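Local coordinates for protein L-fuculose phosphate aldolase (Streptococcus pneumoniae, PDB 4C24) that is an aldolase by name, of the class II aldolase/adducin family, and binds a zinc ion, at residues Q41-P47 against D59-I65. Sequence-based numbering, arbitrary orientation. Where two conformers were deposited one is given.
Sequences QLMAITP and DIVVMDI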
loop_
_atom_site.group_PDB
_atom_site.type_symbol
_atom_site.label_atom_id
_atom_site.label_comp_id
_atom_site.label_asym_id
_atom_site.label_seq_id
_atom_site.Cartn_x
_atom_site.Cartn_y
_atom_site.Cartn_z
ATOM N N GLN A 41 4.196 -28.263 -29.299
ATOM C CA GLN A 41 5.060 -27.159 -29.719
ATOM C C GLN A 41 4.243 -25.916 -30.096
ATOM O O GLN A 41 4.464 -25.292 -31.133
ATOM C CB GLN A 41 5.984 -27.599 -30.862
ATOM C CG GLN A 41 6.933 -28.717 -30.457
ATOM C CD GLN A 41 8.110 -28.201 -29.653
ATOM O OE1 GLN A 41 8.871 -27.352 -30.128
ATOM N NE2 GLN A 41 8.275 -28.714 -28.441
ATOM N N LEU A 42 3.305 -25.559 -29.226
ATOM C CA LEU A 42 2.439 -24.408 -29.425
ATOM C C LEU A 42 2.550 -23.516 -28.214
ATOM O O LEU A 42 2.546 -24.018 -27.073
ATOM C CB LEU A 42 0.976 -24.843 -29.560
ATOM C CG LEU A 42 0.658 -25.619 -30.835
ATOM C CD1 LEU A 42 -0.798 -26.074 -30.773
ATOM C CD2 LEU A 42 0.930 -24.762 -32.057
ATOM N N MET A 43 2.623 -22.201 -28.458
ATOM C CA MET A 43 2.487 -21.229 -27.389
ATOM C C MET A 43 1.075 -20.637 -27.355
ATOM O O MET A 43 0.571 -20.203 -28.378
ATOM C CB MET A 43 3.547 -20.113 -27.559
ATOM C CG MET A 43 3.446 -19.051 -26.484
ATOM S SD MET A 43 4.691 -17.744 -26.653
ATOM C CE MET A 43 4.065 -16.825 -28.042
ATOM N N ALA A 44 0.466 -20.590 -26.167
ATOM C CA ALA A 44 -0.750 -19.835 -25.979
ATOM C C ALA A 44 -0.396 -18.571 -25.208
ATOM O O ALA A 44 0.288 -18.642 -24.192
ATOM C CB ALA A 44 -1.771 -20.665 -25.212
ATOM N N ILE A 45 -0.871 -17.435 -25.684
ATOM C CA ILE A 45 -0.477 -16.158 -25.092
ATOM C C ILE A 45 -1.668 -15.213 -24.984
ATOM O O ILE A 45 -2.614 -15.296 -25.760
ATOM C CB ILE A 45 0.699 -15.553 -25.898
ATOM C CG1 ILE A 45 1.282 -14.365 -25.135
ATOM C CG2 ILE A 45 0.275 -15.173 -27.312
ATOM C CD1 ILE A 45 2.678 -13.956 -25.591
ATOM N N THR A 46 -1.644 -14.327 -24.005
ATOM C CA THR A 46 -2.678 -13.296 -23.889
ATOM C C THR A 46 -2.667 -12.324 -25.055
ATOM O O THR A 46 -1.632 -12.147 -25.704
ATOM C CB THR A 46 -2.555 -12.575 -22.538
ATOM O OG1 THR A 46 -1.194 -12.107 -22.388
ATOM C CG2 THR A 46 -2.866 -13.546 -21.413
ATOM N N PRO A 47 -3.812 -11.690 -25.354
ATOM C CA PRO A 47 -3.909 -10.792 -26.497
ATOM C C PRO A 47 -3.411 -9.396 -26.155
ATOM O O PRO A 47 -3.321 -9.055 -24.966
ATOM C CB PRO A 47 -5.421 -10.748 -26.745
ATOM C CG PRO A 47 -5.964 -10.824 -25.358
ATOM C CD PRO A 47 -5.128 -11.877 -24.702
ATOM N N ASP A 59 -10.091 -14.832 -26.941
ATOM C CA ASP A 59 -9.095 -13.763 -27.148
ATOM C C ASP A 59 -7.665 -14.283 -27.031
ATOM O O ASP A 59 -6.713 -13.588 -27.450
ATOM C CB ASP A 59 -9.240 -12.650 -26.106
ATOM C CG ASP A 59 -10.523 -11.839 -26.263
ATOM O OD1 ASP A 59 -10.911 -11.499 -27.408
ATOM O OD2 ASP A 59 -11.121 -11.517 -25.209
ATOM N N ILE A 60 -7.502 -15.451 -26.418
ATOM C CA ILE A 60 -6.159 -16.092 -26.304
ATOM C C ILE A 60 -5.683 -16.451 -27.696
ATOM O O ILE A 60 -6.437 -16.929 -28.546
ATOM C CB ILE A 60 -6.115 -17.325 -25.351
ATOM C CG1 ILE A 60 -6.572 -16.931 -23.939
ATOM C CG2 ILE A 60 -4.727 -18.014 -25.341
ATOM C CD1 ILE A 60 -5.679 -15.912 -23.251
ATOM N N VAL A 61 -4.413 -16.163 -27.948
ATOM C CA VAL A 61 -3.827 -16.412 -29.239
ATOM C C VAL A 61 -2.890 -17.594 -29.126
ATOM O O VAL A 61 -2.123 -17.709 -28.156
ATOM C CB VAL A 61 -3.059 -15.178 -29.785
ATOM C CG1 VAL A 61 -2.414 -15.514 -31.113
ATOM C CG2 VAL A 61 -3.975 -13.968 -29.946
ATOM N N VAL A 62 -2.965 -18.490 -30.107
ATOM C CA VAL A 62 -2.122 -19.681 -30.084
ATOM C C VAL A 62 -1.219 -19.603 -31.299
ATOM O O VAL A 62 -1.657 -19.303 -32.406
ATOM C CB VAL A 62 -2.958 -20.983 -30.112
ATOM C CG1 VAL A 62 -2.054 -22.209 -30.044
ATOM C CG2 VAL A 62 -3.915 -20.961 -28.933
ATOM N N MET A 63 0.069 -19.836 -31.074
ATOM C CA MET A 63 1.080 -19.686 -32.083
ATOM C C MET A 63 1.951 -20.916 -32.164
ATOM O O MET A 63 2.178 -21.561 -31.159
ATOM C CB MET A 63 1.995 -18.582 -31.594
ATOM C CG MET A 63 2.300 -17.510 -32.584
ATOM S SD MET A 63 3.247 -16.380 -31.554
ATOM C CE MET A 63 1.942 -15.251 -31.084
ATOM N N ASP A 64 2.489 -21.209 -33.340
ATOM C CA ASP A 64 3.494 -22.258 -33.463
ATOM C C ASP A 64 4.901 -21.712 -33.105
ATOM O O ASP A 64 5.051 -20.538 -32.798
ATOM C CB ASP A 64 3.425 -22.942 -34.838
ATOM C CG ASP A 64 4.057 -22.134 -35.964
ATOM O OD1 ASP A 64 4.680 -21.062 -35.720
ATOM O OD2 ASP A 64 3.956 -22.581 -37.133
ATOM N N ILE A 65 5.890 -22.591 -33.137
ATOM C CA ILE A 65 7.225 -22.251 -32.602
ATOM C C ILE A 65 7.893 -21.150 -33.414
ATOM O O ILE A 65 8.814 -20.501 -32.904
ATOM C CB ILE A 65 8.151 -23.482 -32.491
ATOM C CG1 ILE A 65 9.357 -23.179 -31.592
ATOM C CG2 ILE A 65 8.631 -23.941 -33.868
ATOM C CD1 ILE A 65 8.989 -22.925 -30.164
HETATM O O HOH W 1 5.383 -25.392 -33.632
#
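Two neighbouring antiparallel strands, 42-45 and 61-64, meet here in the central sheet of the class II aldolase/adducin fold, flanked by strand 32-37 beyond the first and strand 69-71 beyond the second. The axes of the two short strands approach to 4.6 Å, with 155° between their N-to-C directions. Two hydrogen-bonded pairs set the register. Met-43 N donates to Met-63 O and Met-63 N to Met-43 O, each at 2.8 Å; two residues further along, Ile-45 N reaches Val-61 O at 2.8 Å and Val-61 N reaches Ile-45 O at 3.0 Å. Between them lies the non-hydrogen-bonded pair Ala-44/Val-62, whose CA atoms approach to 4.3 Å. Side chains of Met-43, Ile-45, Val-61 and Met-63 share one face, where Met-43 CE sits 3.6 Å from Met-63 SD and helix 80-89 covers the sheet through Trp-80, His-83 and Tyr-87. Leu-42, Ala-44 and Val-62 line the other face, with Leu-42 CB 4.0 Å from Val-62 CG1. Beyond the C-terminal end of strand 42-45 and just before strand 61-64, Pro-47 CB lies 3.2 Å from Asp-59 O, while the Asp-59 carboxylate turns to a salt bridge with Arg-74. At the opposite end direct pairing gives way to a water, which donates to Gln-41 O (2.7 Å) and accepts from Ile-65 N (2.9 Å).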